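Local atomic coordinates of uncharacterized protein (PDB entry 6R1J), a protein that is the C component of a tripartite alpha-pore-forming toxin, here in soluble form, and probably contributes to pore assembly in target membranes. Residues M13-E17 / V40-L45; I92-Q96 / I225-G229; T99-L103 / V218-G222; N110-T114 / A206-Q210. The protein carries 3 engineered substitutions. All coordinates share one frame; numbering follows the deposited sequence.

Overall arrangement
All four contacts join antiparallel helices of an elongated bundle. Contacts 2, 3 and 4 share helices 78-157 and 163-236, nested so that contact 4 lies inside the loop closed by contact 3, itself inside that of contact 2. Contact 1 ties helix 5-21 to helix 28-70 and touches contact 4, where Phe207 meets Met13, Ala16 and Val40. The centre of contact 4 lies about 2 Å from the centre of the chain, that of contact 2 about 27 Å. Contact 1 is buried yet has a sodium-bound carboxylate at one side; the others are partly buried. Contacts 2 and 3 are mainly apolar or methyl-on-backbone, whereas contact 4 adds a direct side-chain hydrogen bond and a bridging water.

Contact 1: M13-E17 / V40-L45; sequences MQQAE and VVAALL. With NA (sodium ion), chain D.
Glu17 packs its aliphatic stem on Val41, while its carboxylate leaves the apolar contact to bind a sodium ion. The two helices form an antiparallel pair (153° between their directions) in the helical bundle of this toxin component. CG of Glu17 lies 3.4 Å from Val41 CG2, a tight approach. A first torsion of -169° swings Glu17 CG to the far side from its backbone N, and the bend at chi2 then lets the stem pass that methyl and turns the carboxylate to the metal: Glu17 OE2 is 2.4 Å from sodium and also accepts a hydrogen bond from Gln21 NE2, whereas Glu17 OE1 takes a hydrogen bond of 2.7 Å from a water that is itself a distant ligand of the sodium. Both oxygens are engaged, OE2 by sodium and Gln21, OE1 by the water, which should restrain the group's rotation. One turn earlier on helix 5-21, Met13 reaches across with its end methyl. Its CE meets Val40 CG1 at 3.8 Å, the two side chains nearly perpendicular, and Leu45 CD2 at 4.1 Å. Gln14 contributes CG, which packs against Val41 and Leu45. Helix 40-45 widens here into a pi-type turn, in which Leu45 N donates to Val40 O at 2.9 Å.

Contact 2: I92-Q96 / I225-G229; sequences IAPIQ and ISLLG
Gln96 runs extended along Ile225 and can be followed atom by atom. Gln96 CB lies 3.8 Å from Ile225 CG2, and Gln96 CG is equally close to that methyl. Gln96 CD is 3.9 Å from Ile225 CG2 and Gln96 OE1 is 4.1 Å from Ile225 CG2, so one methyl is lined by the side chain nearly to its end. NE2 then goes past Ile225 and comes within 3.9 Å of Ser226 CB, a contact without a hydrogen bond. The near-straight chain, with chi1 at -167°, explains this line. The two side chains point in opposite directions as they pass. Ile225 CG2 also meets Ile92 CG2 at 4.0 Å, while Ile225 CD1 meets Ile95 CG2 at 4.0 Å, with Ile95 nearly perpendicular to Ile225. Ile92 CD1 reaches Leu228 CG at 4.3 Å. The first helix is kinked at Pro94, and Ile92 O accepts from both Ile95 N and Gln96 N. The pair is antiparallel, its axes 158° apart. Ile92 and Leu228 rest on Phe58 of helix 28-70, Ile95 on Val55 of the same helix, and Leu261 packs on Ile225, which sets this patch against two further helices, 28-70 and 244-264, with Leu228 touching both.

Contact 3: T99-L103 / V218-G222; sequences TAQTL and VSKVG
Thr99 and Val218 face each other across a contact whose flat groups are peptide units, each met by a methyl of the other helix, since neither segment has an aromatic ring. The methyl CG2 of Thr99 lies against the helical turn of the partner, 3.7 Å from Val218 O and equally far from Gly222 N, two atoms that are themselves joined by a backbone hydrogen bond. In return Val218 CG1 comes to 3.8 Å from Thr99 O, so each residue presses a methyl on the other helix's main chain. This is the antiparallel packing of the long hairpin of helices 78-157 and 163-236, with axes 9.3 Å apart and directions differing by 155°; the CA atoms of Thr99 and Gly222 are 6.0 Å from each other. In Thr99, OG1 sits beside the backbone N (chi1 -54°), which leaves CG2 opposite that N and facing the partner helix, while OG1 donates to Ile95 O in its own helix. Likewise OG1 of Thr102 donates to Leu98 O, and both threonines pack on Met51 of helix 28-70. Val221, whose CG1 touches Thr99 CG2, leans also on Leu261 of helix 244-264, and its side chain is about 4 Å from a bound sodium. Along the pair, Leu103 spreads over two residues. Its CB is 3.9 Å from Val218 CG1, and farther out Leu103 CD1 lies 4.0 Å from Ser219 CB.

Contact 4: N110-T114 / A206-Q210; sequences NDRIT and AFSQQ
Ser208 and Asn110 make the polar join of this contact: Ser208 OG donates to Asn110 OD1 at 3.2 Å. The C=O...donor angle is 121°, and the hydroxyl oxygen is tilted 20° from the carbonyl plane, so the bond reaches the oxygen from beside its C=O direction. A water completes the join. It accepts from Asn110 ND2 at 2.8 Å and donates to Ser208 O at 2.7 Å, so both ends of the asparagine amide are tied to the same residue, which should fix its rotation. The first torsion of Asn110, with CG trans to the main-chain nitrogen, brings the amide across to the partner helix. Beside the polar pair, Ile113 CD1 lies 3.7 Å from both CD1 and CE1 of Phe207, approaching the ring obliquely, with the two side chains at about a right angle. The segments belong to the long antiparallel hairpin of the alpha-helical pore-forming toxin bundle, their directions 150° apart and their axes 10.3 Å from each other. Farther out, Phe207 is packed by Ala16 and Ile20 of helix 5-21, and Val37 of helix 28-70 meets both Phe207 and Ile113. Asn110 has Phe211 and Ile215 of helix 163-236 alongside. Thr114 also packs on Ala132 of the third subunit.

Contact 1: M13-E17 / V40-L45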
loop_
_atom_site.group_PDB
_atom_site.type_symbol
_atom_site.label_atom_id
_atom_site.label_comp_id
_atom_site.label_asym_id
_atom_site.label_seq_id
_atom_site.Cartn_x
_atom_site.Cartn_y
_atom_site.Cartn_z
ATOM N N MET A 13 8.810 -18.559 2.984
ATOM C CA MET A 13 7.482 -19.138 3.299
ATOM C C MET A 13 7.438 -19.557 4.772
ATOM O O MET A 13 6.436 -19.250 5.411
ATOM C CB MET A 13 7.176 -20.319 2.399
ATOM C CG MET A 13 6.802 -19.888 1.001
ATOM S SD MET A 13 6.694 -21.270 -0.157
ATOM C CE MET A 13 5.079 -21.915 0.245
ATOM N N GLN A 14 8.511 -20.137 5.315
ATOM C CA GLN A 14 8.578 -20.542 6.753
ATOM C C GLN A 14 8.448 -19.309 7.660
ATOM O O GLN A 14 7.671 -19.345 8.648
ATOM C CB GLN A 14 9.830 -21.395 7.023
ATOM C CG GLN A 14 9.747 -22.784 6.398
ATOM C CD GLN A 14 11.090 -23.463 6.241
ATOM O OE1 GLN A 14 12.110 -22.804 6.212
ATOM N NE2 GLN A 14 11.087 -24.776 6.055
ATOM N N GLN A 15 9.117 -18.214 7.327
ATOM C CA GLN A 15 8.987 -16.959 8.099
ATOM C C GLN A 15 7.565 -16.411 7.963
ATOM O O GLN A 15 6.994 -15.996 8.976
ATOM C CB GLN A 15 9.942 -15.894 7.579
ATOM C CG GLN A 15 9.654 -14.496 8.114
ATOM C CD GLN A 15 9.899 -14.344 9.604
ATOM O OE1 GLN A 15 10.921 -13.767 10.004
ATOM N NE2 GLN A 15 8.983 -14.854 10.435
ATOM N N ALA A 16 7.011 -16.348 6.758
ATOM C CA ALA A 16 5.678 -15.724 6.594
ATOM C C ALA A 16 4.671 -16.530 7.436
ATOM O O ALA A 16 3.822 -15.902 8.105
ATOM C CB ALA A 16 5.268 -15.650 5.152
ATOM N N GLU A 17 4.804 -17.852 7.405
ATOM C CA GLU A 17 3.912 -18.800 8.110
ATOM C C GLU A 17 3.940 -18.502 9.612
ATOM O O GLU A 17 2.856 -18.463 10.192
ATOM C CB GLU A 17 4.284 -20.243 7.783
ATOM C CG GLU A 17 3.255 -21.273 8.264
ATOM C CD GLU A 17 3.463 -21.827 9.658
ATOM O OE1 GLU A 17 4.551 -21.560 10.238
ATOM O OE2 GLU A 17 2.520 -22.516 10.181
ATOM N N VAL A 40 1.226 -26.589 4.623
ATOM C CA VAL A 40 2.258 -26.400 3.559
ATOM C C VAL A 40 3.638 -26.512 4.202
ATOM O O VAL A 40 4.470 -27.215 3.649
ATOM C CB VAL A 40 2.086 -25.060 2.822
ATOM C CG1 VAL A 40 3.265 -24.734 1.943
ATOM C CG2 VAL A 40 0.847 -25.101 1.967
ATOM N N VAL A 41 3.851 -25.847 5.326
ATOM C CA VAL A 41 5.168 -25.812 6.013
ATOM C C VAL A 41 5.472 -27.199 6.600
ATOM O O VAL A 41 6.626 -27.658 6.423
ATOM C CB VAL A 41 5.219 -24.690 7.056
ATOM C CG1 VAL A 41 6.404 -24.844 7.994
ATOM C CG2 VAL A 41 5.218 -23.336 6.354
ATOM N N ALA A 42 4.473 -27.864 7.192
ATOM C CA ALA A 42 4.629 -29.190 7.844
ATOM C C ALA A 42 4.831 -30.315 6.820
ATOM O O ALA A 42 5.733 -31.104 7.008
ATOM C CB ALA A 42 3.422 -29.513 8.696
ATOM N N ALA A 43 3.982 -30.415 5.803
ATOM C CA ALA A 43 3.909 -31.583 4.903
ATOM C C ALA A 43 4.475 -31.292 3.497
ATOM O O ALA A 43 5.289 -32.089 3.032
ATOM C CB ALA A 43 2.474 -32.041 4.850
ATOM N N LEU A 44 4.151 -30.160 2.858
ATOM C CA LEU A 44 4.494 -29.990 1.421
ATOM C C LEU A 44 5.953 -29.508 1.261
ATOM O O LEU A 44 6.635 -30.082 0.384
ATOM C CB LEU A 44 3.478 -29.062 0.747
ATOM C CG LEU A 44 3.792 -28.651 -0.698
ATOM C CD1 LEU A 44 3.739 -29.830 -1.645
ATOM C CD2 LEU A 44 2.836 -27.551 -1.165
ATOM N N LEU A 45 6.468 -28.602 2.093
ATOM C CA LEU A 45 7.848 -28.092 1.861
ATOM C C LEU A 45 8.864 -29.224 2.044
ATOM O O LEU A 45 9.807 -29.283 1.271
ATOM C CB LEU A 45 8.127 -26.839 2.675
ATOM C CG LEU A 45 7.215 -25.654 2.349
ATOM C CD1 LEU A 45 7.656 -24.427 3.100
ATOM C CD2 LEU A 45 7.133 -25.380 0.853
HETATM NA NA NA D . 2.888 -23.948 12.088
HETATM O O HOH W 1 8.890 -26.796 6.340
HETATM O O HOH W 2 4.857 -21.918 12.938
HETATM O O HOH W 3 3.062 -26.381 10.415
#

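Contact 2: I92-Q96 / I225-G229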
loop_
_atom_site.group_PDB
_atom_site.type_symbol
_atom_site.label_atom_id
_atom_site.label_comp_id
_atom_site.label_asym_id
_atom_site.label_seq_id
_atom_site.Cartn_x
_atom_site.Cartn_y
_atom_site.Cartn_z
ATOM N N ILE A 92 13.536 -41.608 -15.983
ATOM C CA ILE A 92 12.866 -40.276 -16.032
ATOM C C ILE A 92 11.452 -40.403 -15.425
ATOM O O ILE A 92 11.089 -39.566 -14.616
ATOM C CB ILE A 92 12.831 -39.788 -17.491
ATOM C CG1 ILE A 92 14.199 -39.253 -17.921
ATOM C CG2 ILE A 92 11.742 -38.749 -17.748
ATOM C CD1 ILE A 92 14.343 -39.141 -19.399
ATOM N N ALA A 93 10.708 -41.458 -15.779
ATOM C CA ALA A 93 9.271 -41.651 -15.435
ATOM C C ALA A 93 8.999 -41.260 -13.993
ATOM O O ALA A 93 8.164 -40.398 -13.777
ATOM C CB ALA A 93 8.800 -43.062 -15.699
ATOM N N PRO A 94 9.633 -41.881 -12.975
ATOM C CA PRO A 94 9.371 -41.524 -11.582
ATOM C C PRO A 94 9.734 -40.083 -11.182
ATOM O O PRO A 94 9.118 -39.563 -10.277
ATOM C CB PRO A 94 10.245 -42.482 -10.766
ATOM C CG PRO A 94 11.300 -42.976 -11.754
ATOM C CD PRO A 94 10.615 -42.968 -13.100
ATOM N N ILE A 95 10.716 -39.449 -11.839
ATOM C CA ILE A 95 11.140 -38.074 -11.440
ATOM C C ILE A 95 10.134 -37.115 -12.057
ATOM O O ILE A 95 9.788 -36.149 -11.370
ATOM C CB ILE A 95 12.605 -37.736 -11.829
ATOM C CG1 ILE A 95 13.597 -38.770 -11.280
ATOM C CG2 ILE A 95 12.985 -36.351 -11.329
ATOM C CD1 ILE A 95 13.719 -38.775 -9.774
ATOM N N GLN A 96 9.744 -37.381 -13.308
ATOM C CA GLN A 96 8.768 -36.547 -14.034
ATOM C C GLN A 96 7.444 -36.606 -13.255
ATOM O O GLN A 96 6.794 -35.540 -13.136
ATOM C CB GLN A 96 8.600 -37.010 -15.469
ATOM C CG GLN A 96 7.849 -36.016 -16.334
ATOM C CD GLN A 96 8.029 -36.269 -17.806
ATOM O OE1 GLN A 96 8.474 -37.332 -18.213
ATOM N NE2 GLN A 96 7.702 -35.280 -18.622
ATOM N N ILE A 225 12.523 -31.378 -17.679
ATOM C CA ILE A 225 12.440 -32.858 -17.709
ATOM C C ILE A 225 11.714 -33.242 -18.986
ATOM O O ILE A 225 12.172 -34.201 -19.634
ATOM C CB ILE A 225 11.779 -33.467 -16.473
ATOM C CG1 ILE A 225 12.627 -33.300 -15.224
ATOM C CG2 ILE A 225 11.489 -34.941 -16.686
ATOM C CD1 ILE A 225 11.892 -33.612 -13.958
ATOM N N SER A 226 10.685 -32.485 -19.396
ATOM C CA SER A 226 9.924 -32.824 -20.624
ATOM C C SER A 226 10.805 -32.609 -21.866
ATOM O O SER A 226 10.766 -33.411 -22.818
ATOM C CB SER A 226 8.598 -32.056 -20.702
ATOM O OG SER A 226 7.933 -32.437 -21.882
ATOM N N LEU A 227 11.555 -31.529 -21.939
ATOM C CA LEU A 227 12.460 -31.304 -23.089
ATOM C C LEU A 227 13.518 -32.428 -23.113
ATOM O O LEU A 227 13.814 -32.947 -24.201
ATOM C CB LEU A 227 13.106 -29.923 -22.961
ATOM C CG LEU A 227 12.194 -28.698 -23.028
ATOM C CD1 LEU A 227 13.008 -27.430 -22.749
ATOM C CD2 LEU A 227 11.503 -28.613 -24.377
ATOM N N LEU A 228 14.015 -32.842 -21.942
ATOM C CA LEU A 228 15.021 -33.931 -21.811
ATOM C C LEU A 228 14.434 -35.219 -22.396
ATOM O O LEU A 228 15.123 -35.861 -23.222
ATOM C CB LEU A 228 15.386 -34.107 -20.342
ATOM C CG LEU A 228 16.254 -35.323 -20.008
ATOM C CD1 LEU A 228 17.594 -35.255 -20.730
ATOM C CD2 LEU A 228 16.485 -35.400 -18.522
ATOM N N GLY A 229 13.185 -35.553 -22.025
ATOM C CA GLY A 229 12.427 -36.694 -22.552
ATOM C C GLY A 229 12.372 -36.699 -24.063
ATOM O O GLY A 229 12.542 -37.782 -24.668
#

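Contact 3: T99-L103 / V218-G222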
loop_
_atom_site.group_PDB
_atom_site.type_symbol
_atom_site.label_atom_id
_atom_site.label_comp_id
_atom_site.label_asym_id
_atom_site.label_seq_id
_atom_site.Cartn_x
_atom_site.Cartn_y
_atom_site.Cartn_z
ATOM N N THR A 99 7.659 -34.703 -9.767
ATOM C CA THR A 99 7.670 -33.256 -10.068
ATOM C C THR A 99 6.231 -32.798 -10.357
ATOM O O THR A 99 5.798 -31.803 -9.747
ATOM C CB THR A 99 8.635 -32.945 -11.206
ATOM O OG1 THR A 99 9.918 -33.480 -10.859
ATOM C CG2 THR A 99 8.722 -31.456 -11.447
ATOM N N ALA A 100 5.522 -33.465 -11.266
ATOM C CA ALA A 100 4.110 -33.155 -11.617
ATOM C C ALA A 100 3.232 -33.175 -10.342
ATOM O O ALA A 100 2.397 -32.255 -10.144
ATOM C CB ALA A 100 3.614 -34.134 -12.675
ATOM N N GLN A 101 3.410 -34.173 -9.490
ATOM C CA GLN A 101 2.673 -34.317 -8.204
ATOM C C GLN A 101 2.983 -33.146 -7.285
ATOM O O GLN A 101 2.048 -32.584 -6.645
ATOM C CB GLN A 101 3.067 -35.624 -7.516
ATOM C CG GLN A 101 2.545 -36.822 -8.282
ATOM C CD GLN A 101 2.930 -38.149 -7.675
ATOM O OE1 GLN A 101 3.831 -38.251 -6.833
ATOM N NE2 GLN A 101 2.227 -39.180 -8.120
ATOM N N THR A 102 4.264 -32.796 -7.186
ATOM C CA THR A 102 4.696 -31.679 -6.344
ATOM C C THR A 102 4.061 -30.396 -6.878
ATOM O O THR A 102 3.619 -29.584 -6.051
ATOM C CB THR A 102 6.222 -31.551 -6.294
ATOM O OG1 THR A 102 6.740 -32.809 -5.861
ATOM C CG2 THR A 102 6.665 -30.449 -5.360
ATOM N N LEU A 103 4.016 -30.222 -8.198
ATOM C CA LEU A 103 3.455 -28.986 -8.766
ATOM C C LEU A 103 1.952 -28.962 -8.444
ATOM O O LEU A 103 1.442 -27.912 -8.051
ATOM C CB LEU A 103 3.699 -28.969 -10.266
ATOM C CG LEU A 103 3.168 -27.746 -11.004
ATOM C CD1 LEU A 103 3.769 -26.464 -10.470
ATOM C CD2 LEU A 103 3.400 -27.864 -12.496
ATOM N N VAL A 218 9.312 -25.130 -9.717
ATOM C CA VAL A 218 8.917 -26.551 -9.855
ATOM C C VAL A 218 8.423 -26.765 -11.273
ATOM O O VAL A 218 8.758 -27.789 -11.919
ATOM C CB VAL A 218 7.873 -26.976 -8.818
ATOM C CG1 VAL A 218 7.379 -28.366 -9.122
ATOM C CG2 VAL A 218 8.447 -26.916 -7.418
ATOM N N SER A 219 7.641 -25.821 -11.786
ATOM C CA SER A 219 7.086 -25.953 -13.138
ATOM C C SER A 219 8.252 -25.909 -14.154
ATOM O O SER A 219 8.245 -26.705 -15.118
ATOM C CB SER A 219 6.035 -24.892 -13.407
ATOM O OG SER A 219 5.690 -24.900 -14.763
ATOM N N LYS A 220 9.245 -25.050 -13.930
ATOM C CA LYS A 220 10.414 -24.935 -14.864
ATOM C C LYS A 220 11.146 -26.277 -14.856
ATOM O O LYS A 220 11.407 -26.809 -15.918
ATOM C CB LYS A 220 11.285 -23.737 -14.466
ATOM C CG LYS A 220 12.397 -23.441 -15.466
ATOM C CD LYS A 220 13.213 -22.197 -15.185
ATOM C CE LYS A 220 14.089 -21.836 -16.388
ATOM N NZ LYS A 220 14.891 -22.997 -16.878
ATOM N N VAL A 221 11.303 -26.893 -13.687
ATOM C CA VAL A 221 11.984 -28.209 -13.553
ATOM C C VAL A 221 11.224 -29.264 -14.371
ATOM O O VAL A 221 11.869 -30.031 -15.114
ATOM C CB VAL A 221 12.183 -28.566 -12.075
ATOM C CG1 VAL A 221 12.403 -30.042 -11.867
ATOM C CG2 VAL A 221 13.309 -27.737 -11.457
ATOM N N GLY A 222 9.905 -29.361 -14.211
ATOM C CA GLY A 222 9.056 -30.234 -15.038
ATOM C C GLY A 222 9.206 -29.965 -16.527
ATOM O O GLY A 222 9.325 -30.939 -17.286
#

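Contact 4: N110-T114 / A206-Q210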
loop_
_atom_site.group_PDB
_atom_site.type_symbol
_atom_site.label_atom_id
_atom_site.label_comp_id
_atom_site.label_asym_id
_atom_site.label_seq_id
_atom_site.Cartn_x
_atom_site.Cartn_y
_atom_site.Cartn_z
ATOM N N ASN A 110 -1.937 -23.209 -3.024
ATOM C CA ASN A 110 -1.762 -21.760 -3.315
ATOM C C ASN A 110 -3.100 -21.188 -3.811
ATOM O O ASN A 110 -3.461 -20.077 -3.426
ATOM C CB ASN A 110 -0.650 -21.511 -4.332
ATOM C CG ASN A 110 -0.223 -20.062 -4.370
ATOM O OD1 ASN A 110 -0.055 -19.416 -3.332
ATOM N ND2 ASN A 110 -0.034 -19.560 -5.570
ATOM N N ASP A 111 -3.799 -21.903 -4.672
ATOM C CA ASP A 111 -5.107 -21.430 -5.218
ATOM C C ASP A 111 -6.127 -21.210 -4.084
ATOM O O ASP A 111 -6.921 -20.267 -4.204
ATOM C CB ASP A 111 -5.637 -22.399 -6.275
ATOM C CG ASP A 111 -4.833 -22.372 -7.569
ATOM O OD1 ASP A 111 -3.950 -21.492 -7.712
ATOM O OD2 ASP A 111 -5.061 -23.240 -8.379
ATOM N N ARG A 112 -6.104 -22.035 -3.036
ATOM C CA ARG A 112 -7.013 -21.904 -1.862
ATOM C C ARG A 112 -6.604 -20.646 -1.105
ATOM O O ARG A 112 -7.491 -19.905 -0.633
ATOM C CB ARG A 112 -7.045 -23.166 -0.987
ATOM C CG ARG A 112 -7.776 -24.347 -1.613
ATOM C CD ARG A 112 -8.115 -25.424 -0.592
ATOM N NE ARG A 112 -7.004 -25.727 0.325
ATOM C CZ ARG A 112 -6.047 -26.632 0.064
ATOM N NH1 ARG A 112 -6.051 -27.297 -1.075
ATOM N NH2 ARG A 112 -5.082 -26.873 0.934
ATOM N N ILE A 113 -5.309 -20.363 -1.006
ATOM C CA ILE A 113 -4.861 -19.102 -0.371
ATOM C C ILE A 113 -5.450 -17.931 -1.153
ATOM O O ILE A 113 -6.023 -17.042 -0.512
ATOM C CB ILE A 113 -3.315 -18.970 -0.259
ATOM C CG1 ILE A 113 -2.733 -20.141 0.526
ATOM C CG2 ILE A 113 -3.039 -17.628 0.372
ATOM C CD1 ILE A 113 -1.248 -20.035 0.834
ATOM N N THR A 114 -5.311 -17.918 -2.460
ATOM C CA THR A 114 -5.824 -16.792 -3.298
ATOM C C THR A 114 -7.345 -16.603 -3.093
ATOM O O THR A 114 -7.805 -15.470 -2.923
ATOM C CB THR A 114 -5.636 -17.103 -4.777
ATOM O OG1 THR A 114 -4.266 -17.408 -4.985
ATOM C CG2 THR A 114 -6.093 -15.990 -5.692
ATOM N N ALA A 206 2.335 -12.026 0.835
ATOM C CA ALA A 206 3.794 -12.258 0.747
ATOM C C ALA A 206 4.020 -13.766 0.687
ATOM O O ALA A 206 4.843 -14.239 -0.098
ATOM C CB ALA A 206 4.480 -11.589 1.894
ATOM N N PHE A 207 3.274 -14.531 1.471
ATOM C CA PHE A 207 3.415 -16.009 1.499
ATOM C C PHE A 207 3.116 -16.562 0.117
ATOM O O PHE A 207 3.861 -17.350 -0.443
ATOM C CB PHE A 207 2.527 -16.640 2.568
ATOM C CG PHE A 207 2.702 -18.132 2.660
ATOM C CD1 PHE A 207 2.131 -18.969 1.724
ATOM C CD2 PHE A 207 3.486 -18.683 3.664
ATOM C CE1 PHE A 207 2.324 -20.345 1.791
ATOM C CE2 PHE A 207 3.654 -20.056 3.743
ATOM C CZ PHE A 207 3.079 -20.882 2.805
ATOM N N SER A 208 2.025 -16.105 -0.453
ATOM C CA SER A 208 1.567 -16.487 -1.800
ATOM C C SER A 208 2.555 -16.036 -2.908
ATOM O O SER A 208 2.712 -16.778 -3.858
ATOM C CB SER A 208 0.186 -15.925 -2.004
ATOM O OG SER A 208 -0.274 -16.258 -3.300
ATOM N N GLN A 209 3.153 -14.852 -2.818
ATOM C CA GLN A 209 4.203 -14.420 -3.788
ATOM C C GLN A 209 5.388 -15.417 -3.705
ATOM O O GLN A 209 5.805 -15.895 -4.739
ATOM C CB GLN A 209 4.584 -12.958 -3.514
ATOM C CG GLN A 209 5.605 -12.339 -4.490
ATOM C CD GLN A 209 7.043 -12.667 -4.114
ATOM O OE1 GLN A 209 7.421 -12.693 -2.945
ATOM N NE2 GLN A 209 7.846 -12.984 -5.114
ATOM N N GLN A 210 5.909 -15.718 -2.522
ATOM C CA GLN A 210 7.017 -16.693 -2.341
ATOM C C GLN A 210 6.564 -18.074 -2.814
ATOM O O GLN A 210 7.330 -18.777 -3.527
ATOM C CB GLN A 210 7.464 -16.702 -0.888
ATOM C CG GLN A 210 8.018 -15.364 -0.431
ATOM C CD GLN A 210 9.403 -15.082 -0.975
ATOM O OE1 GLN A 210 10.128 -16.014 -1.330
ATOM N NE2 GLN A 210 9.743 -13.800 -1.040
HETATM O O HOH W 4 1.126 -17.020 -6.014
#